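Local coordinates for protein papain-like protease (Human betacoronavirus 2c EMC/2012, PDB 4RNA) that is a papain-like cysteine protease that probably cleaves the viral polyprotein and, like its relatives, probably removes ubiquitin and ubiquitin-like modifiers from host proteins, at residues Val8-Thr11 against Phe17-Val20; Val20-Lys25 against Arg29-Cys34; His93-Val98 against Cys160-Pro165; Met187-Trp192 against Glu218-Arg223; Asn194-Lys199 against Cys228-Glu233. All blocks are in the same frame, centred on the assembly; numbering follows the deposited sequence.

Interaction 1 (Val8-Thr11 against Phe17-Val20)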
# COMPACT_ATOMS: atom_id res chain seq x y z
N VAL A 8 -0.45 -23.67 -25.18
CA VAL A 8 -0.21 -23.54 -23.72
C VAL A 8 -1.54 -23.17 -23.12
O VAL A 8 -2.38 -22.57 -23.80
CB VAL A 8 0.79 -22.43 -23.38
CG1 VAL A 8 2.22 -22.85 -23.74
CG2 VAL A 8 0.39 -21.11 -24.04
N LEU A 9 -1.67 -23.44 -21.82
CA LEU A 9 -2.89 -23.05 -21.10
C LEU A 9 -2.48 -21.86 -20.23
O LEU A 9 -1.52 -21.91 -19.43
CB LEU A 9 -3.41 -24.20 -20.20
CG LEU A 9 -3.94 -25.46 -20.93
CD1 LEU A 9 -4.30 -26.57 -19.94
CD2 LEU A 9 -5.11 -25.18 -21.83
N VAL A 10 -3.19 -20.79 -20.40
CA VAL A 10 -2.89 -19.55 -19.72
C VAL A 10 -3.89 -19.28 -18.62
O VAL A 10 -5.12 -19.28 -18.85
CB VAL A 10 -2.78 -18.42 -20.78
CG1 VAL A 10 -2.55 -17.09 -20.09
CG2 VAL A 10 -1.53 -18.71 -21.69
N THR A 11 -3.40 -18.95 -17.43
CA THR A 11 -4.36 -18.64 -16.34
C THR A 11 -3.83 -17.46 -15.50
O THR A 11 -2.62 -17.18 -15.46
CB THR A 11 -4.59 -19.92 -15.46
OG1 THR A 11 -5.53 -19.70 -14.42
CG2 THR A 11 -3.20 -20.28 -14.70
N PHE A 17 -8.69 -21.33 -17.54
CA PHE A 17 -7.58 -21.50 -18.48
C PHE A 17 -8.04 -21.19 -19.88
O PHE A 17 -9.19 -21.49 -20.25
CB PHE A 17 -6.97 -22.91 -18.41
CG PHE A 17 -6.36 -23.23 -17.09
CD1 PHE A 17 -7.14 -23.67 -16.05
CD2 PHE A 17 -4.95 -23.12 -16.87
CE1 PHE A 17 -6.62 -23.98 -14.81
CE2 PHE A 17 -4.43 -23.44 -15.62
CZ PHE A 17 -5.24 -23.86 -14.59
N ARG A 18 -7.20 -20.50 -20.64
CA ARG A 18 -7.42 -20.35 -22.07
C ARG A 18 -6.29 -20.92 -22.81
O ARG A 18 -5.08 -20.83 -22.35
CB ARG A 18 -7.69 -18.91 -22.54
CG ARG A 18 -6.58 -17.97 -22.30
CD ARG A 18 -6.76 -16.63 -23.01
NE ARG A 18 -5.83 -15.66 -22.41
CZ ARG A 18 -5.02 -14.85 -23.06
NH1 ARG A 18 -4.99 -14.86 -24.39
NH2 ARG A 18 -4.26 -14.00 -22.37
N THR A 19 -6.65 -21.52 -23.94
CA THR A 19 -5.64 -22.10 -24.79
C THR A 19 -5.09 -21.06 -25.76
O THR A 19 -5.81 -20.42 -26.48
CB THR A 19 -6.11 -23.34 -25.57
OG1 THR A 19 -6.62 -24.28 -24.63
CG2 THR A 19 -4.87 -23.93 -26.37
N VAL A 20 -3.77 -20.94 -25.78
CA VAL A 20 -3.14 -19.97 -26.68
C VAL A 20 -2.12 -20.75 -27.51
O VAL A 20 -1.38 -21.55 -26.96
CB VAL A 20 -2.46 -18.80 -25.89
CG1 VAL A 20 -1.74 -17.85 -26.84
CG2 VAL A 20 -3.55 -18.03 -25.10

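Interaction 2 (Val20-Lys25 against Arg29-Cys34)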
# COMPACT_ATOMS: atom_id res chain seq x y z
N VAL A 20 -3.77 -20.94 -25.78
CA VAL A 20 -3.14 -19.97 -26.68
C VAL A 20 -2.12 -20.75 -27.51
O VAL A 20 -1.38 -21.55 -26.96
CB VAL A 20 -2.46 -18.80 -25.89
CG1 VAL A 20 -1.74 -17.85 -26.84
CG2 VAL A 20 -3.55 -18.03 -25.10
N VAL A 21 -2.10 -20.49 -28.82
CA VAL A 21 -1.10 -21.11 -29.71
C VAL A 21 0.08 -20.13 -29.94
O VAL A 21 -0.15 -18.97 -30.32
CB VAL A 21 -1.76 -21.47 -31.07
CG1 VAL A 21 -0.72 -21.97 -32.06
CG2 VAL A 21 -2.86 -22.50 -30.85
N LEU A 22 1.29 -20.58 -29.67
CA LEU A 22 2.47 -19.75 -29.80
C LEU A 22 3.46 -20.34 -30.85
O LEU A 22 3.44 -21.55 -31.11
CB LEU A 22 3.19 -19.74 -28.44
CG LEU A 22 2.30 -19.16 -27.30
CD1 LEU A 22 2.98 -19.41 -25.96
CD2 LEU A 22 2.17 -17.66 -27.48
N ASN A 23 4.35 -19.51 -31.40
CA ASN A 23 5.44 -20.00 -32.30
C ASN A 23 6.70 -19.99 -31.52
O ASN A 23 6.72 -19.45 -30.41
CB ASN A 23 5.65 -19.14 -33.54
CG ASN A 23 6.08 -17.70 -33.23
OD1 ASN A 23 7.14 -17.44 -32.65
ND2 ASN A 23 5.29 -16.79 -33.63
N ASN A 24 7.75 -20.55 -32.11
CA ASN A 24 9.06 -20.52 -31.48
C ASN A 24 9.97 -19.47 -32.11
O ASN A 24 11.18 -19.60 -32.03
CB ASN A 24 9.70 -21.92 -31.41
CG ASN A 24 10.19 -22.44 -32.76
OD1 ASN A 24 9.82 -21.92 -33.82
ND2 ASN A 24 11.02 -23.50 -32.73
N LYS A 25 9.38 -18.46 -32.74
CA LYS A 25 10.15 -17.33 -33.32
C LYS A 25 10.33 -16.21 -32.26
O LYS A 25 11.46 -15.93 -31.84
CB LYS A 25 9.47 -16.72 -34.59
CG LYS A 25 8.80 -17.68 -35.58
CD LYS A 25 8.48 -17.04 -36.94
CE LYS A 25 7.20 -17.56 -37.60
NZ LYS A 25 6.71 -18.90 -37.17
N ARG A 29 6.88 -12.64 -24.15
CA ARG A 29 6.49 -11.24 -24.03
C ARG A 29 5.88 -10.67 -25.31
O ARG A 29 4.75 -10.12 -25.28
CB ARG A 29 7.67 -10.38 -23.57
CG ARG A 29 7.21 -8.91 -23.41
CD ARG A 29 8.33 -7.88 -23.40
NE ARG A 29 9.34 -8.21 -22.43
CZ ARG A 29 9.49 -7.58 -21.26
NH1 ARG A 29 8.66 -6.57 -20.93
NH2 ARG A 29 10.50 -7.92 -20.46
N SER A 30 6.56 -10.84 -26.44
CA SER A 30 6.03 -10.33 -27.72
C SER A 30 4.75 -11.01 -28.14
O SER A 30 3.87 -10.36 -28.72
CB SER A 30 7.03 -10.51 -28.87
OG SER A 30 8.33 -10.24 -28.39
N GLN A 31 4.63 -12.30 -27.83
CA GLN A 31 3.42 -13.04 -28.26
C GLN A 31 2.23 -12.89 -27.35
O GLN A 31 1.02 -12.95 -27.79
CB GLN A 31 3.81 -14.52 -28.40
CG GLN A 31 4.85 -14.74 -29.52
CD GLN A 31 4.94 -16.20 -29.92
OE1 GLN A 31 3.97 -16.76 -30.51
NE2 GLN A 31 6.01 -16.84 -29.54
N LEU A 32 2.53 -12.72 -26.06
CA LEU A 32 1.47 -12.92 -25.02
C LEU A 32 1.56 -11.88 -23.90
O LEU A 32 0.63 -11.14 -23.64
CB LEU A 32 1.62 -14.34 -24.48
CG LEU A 32 0.69 -14.99 -23.50
CD1 LEU A 32 -0.76 -14.94 -24.03
CD2 LEU A 32 1.22 -16.44 -23.22
N GLY A 33 2.69 -11.79 -23.22
CA GLY A 33 2.80 -10.79 -22.15
C GLY A 33 3.77 -11.33 -21.14
O GLY A 33 4.52 -12.26 -21.49
N CYS A 34 3.74 -10.78 -19.92
CA CYS A 34 4.62 -11.19 -18.83
C CYS A 34 4.07 -12.51 -18.28
O CYS A 34 2.91 -12.58 -17.85
CB CYS A 34 4.60 -10.15 -17.71
SG CYS A 34 5.66 -10.71 -16.33

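Interaction 3 (His93-Val98 against Cys160-Pro165)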
# COMPACT_ATOMS: atom_id res chain seq x y z
N HIS A 93 9.57 -18.44 -0.60
CA HIS A 93 9.76 -19.90 -0.59
C HIS A 93 11.01 -20.35 0.09
O HIS A 93 11.06 -21.42 0.67
CB HIS A 93 9.71 -20.48 -2.01
CG HIS A 93 8.69 -21.55 -2.14
ND1 HIS A 93 7.64 -21.45 -2.98
CD2 HIS A 93 8.51 -22.72 -1.40
CE1 HIS A 93 6.85 -22.53 -2.83
NE2 HIS A 93 7.38 -23.30 -1.86
N GLY A 94 12.05 -19.54 0.04
CA GLY A 94 13.26 -19.87 0.77
C GLY A 94 13.26 -19.42 2.23
O GLY A 94 14.28 -19.41 2.89
N TRP A 95 12.12 -19.00 2.77
CA TRP A 95 12.08 -18.72 4.19
C TRP A 95 11.72 -19.97 4.98
O TRP A 95 11.30 -20.97 4.39
CB TRP A 95 11.06 -17.60 4.44
CG TRP A 95 11.57 -16.21 4.06
CD1 TRP A 95 12.87 -15.84 3.66
CD2 TRP A 95 10.80 -14.98 4.09
NE1 TRP A 95 12.95 -14.47 3.43
CE2 TRP A 95 11.72 -13.89 3.66
CE3 TRP A 95 9.47 -14.66 4.41
CZ2 TRP A 95 11.31 -12.55 3.59
CZ3 TRP A 95 9.07 -13.31 4.33
CH2 TRP A 95 9.96 -12.29 3.94
N LYS A 96 11.78 -19.92 6.32
CA LYS A 96 11.41 -21.08 7.14
C LYS A 96 10.52 -20.72 8.38
O LYS A 96 10.86 -19.79 9.13
CB LYS A 96 12.69 -21.82 7.55
CG LYS A 96 12.47 -23.04 8.42
CD LYS A 96 13.79 -23.66 8.79
CE LYS A 96 13.58 -24.89 9.65
NZ LYS A 96 14.92 -25.51 9.89
N MET A 97 9.42 -21.46 8.54
CA MET A 97 8.55 -21.48 9.73
C MET A 97 9.01 -22.62 10.63
O MET A 97 9.20 -23.74 10.14
CB MET A 97 7.11 -21.83 9.41
CG MET A 97 6.43 -20.94 8.39
SD MET A 97 6.12 -19.28 9.00
CE MET A 97 5.16 -19.44 10.50
N VAL A 98 9.16 -22.33 11.92
CA VAL A 98 9.52 -23.35 12.94
C VAL A 98 8.34 -23.36 13.91
O VAL A 98 7.57 -22.38 13.94
CB VAL A 98 10.82 -22.98 13.67
CG1 VAL A 98 12.03 -23.32 12.81
CG2 VAL A 98 10.81 -21.50 14.09
N CYS A 160 4.86 -4.51 0.54
CA CYS A 160 6.17 -4.75 1.15
C CYS A 160 7.16 -5.06 0.06
O CYS A 160 6.84 -5.74 -0.93
CB CYS A 160 6.11 -5.87 2.21
SG CYS A 160 4.67 -5.63 3.31
N THR A 161 8.37 -4.56 0.25
CA THR A 161 9.43 -4.74 -0.71
C THR A 161 10.27 -5.78 -0.02
O THR A 161 10.63 -5.61 1.14
CB THR A 161 10.26 -3.41 -0.92
OG1 THR A 161 9.38 -2.29 -1.16
CG2 THR A 161 11.19 -3.54 -2.05
N PHE A 162 10.50 -6.88 -0.71
CA PHE A 162 11.28 -7.95 -0.20
C PHE A 162 12.64 -7.42 0.27
O PHE A 162 13.35 -6.75 -0.50
CB PHE A 162 11.46 -9.04 -1.26
CG PHE A 162 12.14 -10.28 -0.76
CD1 PHE A 162 11.42 -11.26 -0.07
CD2 PHE A 162 13.50 -10.46 -0.93
CE1 PHE A 162 12.05 -12.40 0.39
CE2 PHE A 162 14.13 -11.60 -0.45
CZ PHE A 162 13.41 -12.57 0.21
N GLY A 163 12.97 -7.70 1.53
CA GLY A 163 14.26 -7.36 2.12
C GLY A 163 14.28 -6.02 2.84
O GLY A 163 15.24 -5.67 3.48
N ALA A 164 13.18 -5.27 2.79
CA ALA A 164 13.11 -4.00 3.46
C ALA A 164 12.32 -4.13 4.75
O ALA A 164 11.28 -4.82 4.77
CB ALA A 164 12.38 -3.00 2.56
N PRO A 165 12.72 -3.39 5.81
CA PRO A 165 11.91 -3.42 7.05
C PRO A 165 10.58 -2.75 6.79
O PRO A 165 10.45 -2.07 5.79
CB PRO A 165 12.74 -2.60 8.04
CG PRO A 165 13.63 -1.74 7.16
CD PRO A 165 13.92 -2.53 5.93

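Interaction 4 (Met187-Trp192 against Glu218-Arg223)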
# COMPACT_ATOMS: atom_id res chain seq x y z
N MET A 187 -19.27 -1.34 19.30
CA MET A 187 -18.51 -0.37 20.10
C MET A 187 -19.31 0.95 20.07
O MET A 187 -19.58 1.47 18.97
CB MET A 187 -17.12 -0.22 19.50
CG MET A 187 -16.11 0.44 20.40
SD MET A 187 -14.58 0.72 19.46
CE MET A 187 -15.21 1.73 18.17
N VAL A 188 -19.74 1.46 21.25
CA VAL A 188 -20.49 2.75 21.28
C VAL A 188 -19.71 3.82 22.04
O VAL A 188 -19.49 3.68 23.23
CB VAL A 188 -21.90 2.58 21.86
CG1 VAL A 188 -22.71 3.85 21.65
CG2 VAL A 188 -22.60 1.38 21.23
N TRP A 189 -19.30 4.87 21.33
CA TRP A 189 -18.72 6.09 21.88
C TRP A 189 -19.79 7.11 22.09
O TRP A 189 -20.70 7.27 21.27
CB TRP A 189 -17.65 6.67 20.94
CG TRP A 189 -16.46 5.77 20.83
CD1 TRP A 189 -16.24 4.80 19.88
CD2 TRP A 189 -15.29 5.73 21.72
NE1 TRP A 189 -15.05 4.15 20.11
CE2 TRP A 189 -14.41 4.68 21.18
CE3 TRP A 189 -14.89 6.43 22.86
CZ2 TRP A 189 -13.19 4.36 21.77
CZ3 TRP A 189 -13.65 6.09 23.45
CH2 TRP A 189 -12.84 5.06 22.92
N ARG A 190 -19.74 7.78 23.23
CA ARG A 190 -20.66 8.88 23.46
C ARG A 190 -19.80 10.13 23.63
O ARG A 190 -18.74 10.14 24.36
CB ARG A 190 -21.59 8.63 24.65
CG ARG A 190 -22.56 9.78 24.97
CD ARG A 190 -23.59 9.33 26.00
NE ARG A 190 -24.50 8.37 25.40
CZ ARG A 190 -25.21 7.46 26.06
NH1 ARG A 190 -25.11 7.37 27.38
NH2 ARG A 190 -26.01 6.63 25.39
N GLU A 191 -20.26 11.17 22.93
CA GLU A 191 -19.68 12.50 23.05
C GLU A 191 -20.79 13.42 23.64
O GLU A 191 -21.93 13.43 23.15
CB GLU A 191 -19.20 12.98 21.68
CG GLU A 191 -17.96 12.22 21.23
CD GLU A 191 -17.29 12.76 19.96
OE1 GLU A 191 -17.83 13.70 19.32
OE2 GLU A 191 -16.20 12.22 19.61
N TRP A 192 -20.47 14.17 24.69
CA TRP A 192 -21.52 15.04 25.25
C TRP A 192 -21.03 16.31 25.88
O TRP A 192 -19.86 16.43 26.32
CB TRP A 192 -22.47 14.27 26.19
CG TRP A 192 -21.85 14.05 27.53
CD1 TRP A 192 -22.06 14.79 28.71
CD2 TRP A 192 -20.82 13.05 27.87
NE1 TRP A 192 -21.27 14.32 29.74
CE2 TRP A 192 -20.49 13.28 29.30
CE3 TRP A 192 -20.13 12.05 27.16
CZ2 TRP A 192 -19.53 12.51 29.97
CZ3 TRP A 192 -19.16 11.27 27.83
CH2 TRP A 192 -18.90 11.46 29.22
N GLU A 218 -8.35 -0.05 30.32
CA GLU A 218 -8.50 1.14 31.23
C GLU A 218 -8.38 2.43 30.48
O GLU A 218 -9.25 3.28 30.64
CB GLU A 218 -7.44 1.17 32.34
CG GLU A 218 -7.61 0.07 33.34
CD GLU A 218 -6.59 -1.03 33.15
OE1 GLU A 218 -6.13 -1.60 34.17
OE2 GLU A 218 -6.22 -1.29 31.97
N ASP A 219 -7.32 2.61 29.67
CA ASP A 219 -7.20 3.85 28.85
C ASP A 219 -8.29 3.97 27.85
O ASP A 219 -8.83 5.07 27.66
CB ASP A 219 -5.83 4.01 28.22
CG ASP A 219 -4.74 4.18 29.28
OD1 ASP A 219 -5.05 4.86 30.29
OD2 ASP A 219 -3.58 3.67 29.14
N LEU A 220 -8.70 2.85 27.26
CA LEU A 220 -9.73 2.89 26.23
C LEU A 220 -11.02 3.40 26.78
O LEU A 220 -11.79 4.09 26.06
CB LEU A 220 -9.98 1.51 25.61
CG LEU A 220 -10.95 1.44 24.48
CD1 LEU A 220 -10.44 2.08 23.17
CD2 LEU A 220 -11.42 -0.01 24.30
N ARG A 221 -11.28 3.05 28.03
CA ARG A 221 -12.60 3.29 28.65
C ARG A 221 -12.65 4.62 29.43
O ARG A 221 -13.68 5.04 29.96
CB ARG A 221 -12.92 2.12 29.60
CG ARG A 221 -13.27 0.82 28.88
CD ARG A 221 -13.32 -0.29 29.93
NE ARG A 221 -13.72 -1.57 29.33
CZ ARG A 221 -14.02 -2.69 30.01
NH1 ARG A 221 -14.00 -2.70 31.33
NH2 ARG A 221 -14.34 -3.80 29.35
N ALA A 222 -11.51 5.26 29.55
CA ALA A 222 -11.43 6.51 30.34
C ALA A 222 -12.19 7.67 29.66
O ALA A 222 -12.36 7.68 28.44
CB ALA A 222 -9.97 6.93 30.57
N ARG A 223 -12.53 8.68 30.45
CA ARG A 223 -13.24 9.86 29.95
C ARG A 223 -12.21 10.87 29.44
O ARG A 223 -11.20 11.10 30.10
CB ARG A 223 -14.11 10.49 31.07
CG ARG A 223 -14.99 11.66 30.60
CD ARG A 223 -15.84 12.30 31.72
NE ARG A 223 -15.01 13.03 32.69
CZ ARG A 223 -14.91 12.73 33.99
NH1 ARG A 223 -15.63 11.73 34.50
NH2 ARG A 223 -14.13 13.43 34.78

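Interaction 5 (Asn194-Lys199 against Cys228-Glu233). With ZN (zinc ion), chain B.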
# COMPACT_ATOMS: atom_id res chain seq x y z
N ASN A 194 -23.20 19.02 28.65
CA ASN A 194 -24.35 19.09 29.56
C ASN A 194 -25.25 20.23 29.15
O ASN A 194 -26.45 20.23 29.47
CB ASN A 194 -23.86 19.11 31.02
CG ASN A 194 -23.13 17.82 31.38
OD1 ASN A 194 -23.59 16.77 30.95
ND2 ASN A 194 -21.97 17.88 32.07
N VAL A 195 -24.71 21.14 28.32
CA VAL A 195 -25.52 22.18 27.63
C VAL A 195 -25.92 21.81 26.18
O VAL A 195 -27.10 21.85 25.82
CB VAL A 195 -24.79 23.58 27.69
CG1 VAL A 195 -25.49 24.61 26.82
CG2 VAL A 195 -24.67 24.07 29.14
N CYS A 196 -24.96 21.40 25.36
CA CYS A 196 -25.18 21.20 23.92
C CYS A 196 -25.88 19.92 23.52
O CYS A 196 -26.50 19.88 22.47
CB CYS A 196 -23.84 21.35 23.14
SG CYS A 196 -23.17 23.01 23.49
N GLY A 197 -25.79 18.87 24.34
CA GLY A 197 -26.41 17.61 23.98
C GLY A 197 -25.41 16.45 23.77
O GLY A 197 -24.20 16.55 24.09
N ILE A 198 -25.93 15.36 23.24
CA ILE A 198 -25.23 14.06 23.22
C ILE A 198 -25.22 13.57 21.78
O ILE A 198 -26.25 13.65 21.12
CB ILE A 198 -25.98 12.97 24.05
CG1 ILE A 198 -26.05 13.34 25.52
CG2 ILE A 198 -25.37 11.59 23.83
CD1 ILE A 198 -27.12 12.59 26.32
N LYS A 199 -24.06 13.12 21.28
CA LYS A 199 -23.93 12.38 20.02
C LYS A 199 -23.31 11.01 20.29
O LYS A 199 -22.22 10.95 20.89
CB LYS A 199 -23.03 13.11 19.03
CG LYS A 199 -23.08 12.54 17.61
CD LYS A 199 -24.56 12.43 17.18
CE LYS A 199 -24.77 11.99 15.73
NZ LYS A 199 -24.49 10.54 15.55
N CYS A 228 -15.70 22.84 24.88
CA CYS A 228 -16.89 22.75 24.03
C CYS A 228 -17.04 24.06 23.24
O CYS A 228 -16.59 25.11 23.70
CB CYS A 228 -18.15 22.43 24.81
SG CYS A 228 -19.44 22.10 23.58
N GLN A 229 -17.65 23.96 22.06
CA GLN A 229 -18.00 25.15 21.26
C GLN A 229 -18.95 26.14 21.98
O GLN A 229 -19.03 27.30 21.60
CB GLN A 229 -18.61 24.74 19.92
CG GLN A 229 -19.87 23.90 20.01
CD GLN A 229 -19.65 22.37 20.15
OE1 GLN A 229 -18.47 21.82 20.25
NE2 GLN A 229 -20.79 21.66 20.18
N CYS A 230 -19.69 25.72 23.00
CA CYS A 230 -20.51 26.69 23.75
C CYS A 230 -19.68 27.55 24.72
O CYS A 230 -20.21 28.47 25.39
CB CYS A 230 -21.60 25.95 24.53
SG CYS A 230 -20.87 24.85 25.81
N GLY A 231 -18.38 27.26 24.83
CA GLY A 231 -17.57 27.90 25.87
C GLY A 231 -17.38 27.02 27.11
O GLY A 231 -16.54 27.33 27.97
N GLY A 232 -18.14 25.93 27.22
CA GLY A 232 -18.01 25.01 28.36
C GLY A 232 -17.05 23.86 28.08
O GLY A 232 -15.97 24.06 27.48
N GLU A 233 -17.45 22.66 28.52
CA GLU A 233 -16.64 21.43 28.47
C GLU A 233 -17.40 20.40 27.70
O GLU A 233 -18.64 20.37 27.75
CB GLU A 233 -16.46 20.84 29.85
CG GLU A 233 -15.20 21.27 30.55
CD GLU A 233 -15.11 20.67 31.96
OE1 GLU A 233 -14.04 20.86 32.59
OE2 GLU A 233 -16.07 20.00 32.45
ZN ZN B . -21.39 22.80 24.86
O HOH W 1 -20.93 19.65 29.58

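Interaction 1 (Val8-Thr11 against Phe17-Val20)
Thr11 lies over one face of the Phe17 ring, its CB 3.8 Å from the ring centroid and set toward the rim, at the CD2-CE2 side. The two side chains run alongside each other, pointing the same way; CG of Phe17 stands anti to its own carbonyl carbon (chi1 -63°), which turns the ring back beneath Thr11. Leu9 CB adds a slanting contact to CD2 of Phe17, 3.8 Å away, and Leu9 CD2 reaches OG1 of Thr19 at 3.3 Å. On the other face of the sheet the valines meet, Val10 CG2 lying 4.0 Å from Val20 CG2, while Val8 CG2 approaches CB of Val20. Backbone bonds set this register: Val8 and Val20 exchange a pair, and so do Val10 and Arg18, with Val10 N 2.7 Å from Arg18 O. Leu9 and Thr19 form the non-hydrogen-bonded pair between them. Thr11 OG1 turns to the connecting loop, where it bonds to Asn16 O and the amides of Asp13 and Gly14. Arg18 makes a salt bridge with Glu66 and a cation-pi contact with Tyr226 of the second subunit. This is an antiparallel beta hairpin, the opening element of the N-terminal ubiquitin-like domain characteristic of coronavirus papain-like proteases.

Interaction 2 (Val20-Lys25 against Arg29-Cys34)
The side-chain amides of Asn23 and Gln31 stack with their planes 12° apart, and the Gln31 amide bonds through both its polar atoms to the backbone of the same asparagine. Its OE1 accepts from Asn23 N, 2.9 Å away, with the N-H in the carbonyl plane on a lone pair. Its NE2 gives a hydrogen to Asn23 O at 2.8 Å; Asn23 O lies almost in the Gln31 amide plane, although NE2 sits above the plane of that carbonyl. Two bonds, one at each end, fix the rotation of the amide, and NE2 has a further acceptor in Asn26 O. The glutamine chain runs extended beyond CG (chi2 -164°), which carries the amide from the last turn of helix 28-31 to the strand end. In the ubiquitin-like domain this ties the short helix to the end of strand 18-23, outermost within this chain. Asn23 bends its own side chain (chi1 63°) so that OD1 faces the turn that follows and accepts from Asn26 N. Back along the strand from Asn23 the contact becomes apolar: Leu22 CD2 lies 3.7 Å from Gln31 CB, and Leu32 sends CD1 to Val20 CG1 at 4.2 Å and CD2 toward Leu22 CD1. Leu32 also rests on Val10 of strand 5-11.

Interaction 3 (His93-Val98 against Cys160-Pro165)
Trp95 and Phe162 keep their CA atoms 11.7 Å apart, and the second stands on a type II beta turn from Thr161 to Ala164, closed by Ala164 N to Thr161 O at 3.1 Å. The two aromatic side chains bridge that gap alone. Phe162 has CG anti to the backbone N (chi1 -174°), and this swings the ring out of the turn, so that its CE1 corner comes within 3.3 Å of CZ2 on the tryptophan, a tight approach. The planes are 20° from parallel, but the rings have slid apart with centroids 5.4 Å from each other, giving little overlap. CZ of Phe162 also nears Trp95 NE1, at 3.8 Å, while the indole N-H itself is hydrogen-bonded to Asp110 OD2. The pair thus joins the link after helix 81-92 to the link between helices 148-158 and 168-176, in the helical thumb of the thumb-palm-fingers architecture of coronavirus papain-like proteases. Trp95 packs on Ile151 and Met155 of helix 148-158, Phe162 on Leu88 and Ala91 of helix 81-92. A phosphate ion, probably from the crystallisation liquor, lies about 4 Å from the Trp95 side chain.

Interaction 4 (Met187-Trp192 against Glu218-Arg223)
Before Trp189, the residue that meets Leu220, the segment opens, on strand 186-193, with Met187, whose CE sits in plane at the edge of that indole and whose SD takes a weak hydrogen bond from Trp189 NE1 at 3.5 Å. The methionine therefore backs the pyrrole side, and the far end of the indole turns to the helix. Trp189 CH2 reaches the carbonyl O of Leu220 at 3.5 Å and Leu220 CD1 at 3.8 Å, the two side chains crossing at about a right angle. In Leu220, chi1 of -176° carries CG toward the indole, and chi2 of 70° sets CD1 against it. Around the same indole, Arg236 makes a cation-pi contact and Tyr211 meets it ring to ring. Glu191, two residues on, pairs with Arg234 and Arg236. Trp192 ends the segment. Its own strand supplies Arg190 O at the ring edge, in plane, while CH2 meets CD of Arg223, 4.0 Å away. The arginine touches with its aliphatic chain, and its guanidinium plane stands 80° to the indole; His235 also meets this ring. Two tryptophans thus pack a long strand of the antiparallel sheet against the short helix 217-221 and the chain leaving it, within the zinc-bearing fingers typical of coronavirus papain-like proteases.

Interaction 5 (Asn194-Lys199 against Cys228-Glu233)
The structural zinc site at the end of the fingers brings these segments together: Cys196 from one and Cys228 and Cys230 from the other bind the zinc ion, and Cys193 completes the four-sulfur site. Cys228 SG lies 2.4 Å from the zinc and Cys230 SG 2.3 Å. Cys196 SG approaches across the gap, 3.8 Å from Cys228 SG and 3.5 Å from Cys230 CB, so the segments meet chiefly through the metal and the sulfurs round it. The torsions of the second pair differ: Cys228 holds SG anti to the backbone N (chi1 -171°), whereas Cys230 tucks SG between its backbone N and carbonyl carbon (chi1 64°), and both sulfurs end up facing the metal. Backbone N-H groups also point at them. Gly232 N donates to Cys230 SG at 3.3 Å, and Cys230 N to Cys228 SG weakly; such bonds would be expected to offset part of the thiolate charge. A type I turn from Cys228 to Gly231 shapes this half, and Glu233 O accepts from a water, 3.0 Å off, that also lies close to Asn194 N. Cys196 and Gly197 form a classic beta bulge facing Cys193. The site thus sits where strand 186-193 turns into strand 197-204 and where strand 224-227 turns into strand 233-242.

In the fold
Interactions 1 and 2 share Val20 and strand 18-23 in the N-terminal ubiquitin-like domain; their centres are 11 Å apart, and Leu32 packs on Val10 between them. Interaction 3 follows along the chain in the helical region, about 31 Å from interaction 1, centre to centre. Interactions 4 and 5 come last, interleaved in sequence, on neighbouring strands 186-193 and 197-204 of the fingers sheet; their centres lie 17 Å apart, and Ile198 packs on Arg190 and Trp192. Interactions 1 and 5 are 65 Å apart between centres, on opposite sides of the chain's centre. N-terminal domain, helical region and zinc-bearing fingers thus each have local contacts of their own, and interactions 1, 2 and 3 also touch the second subunit.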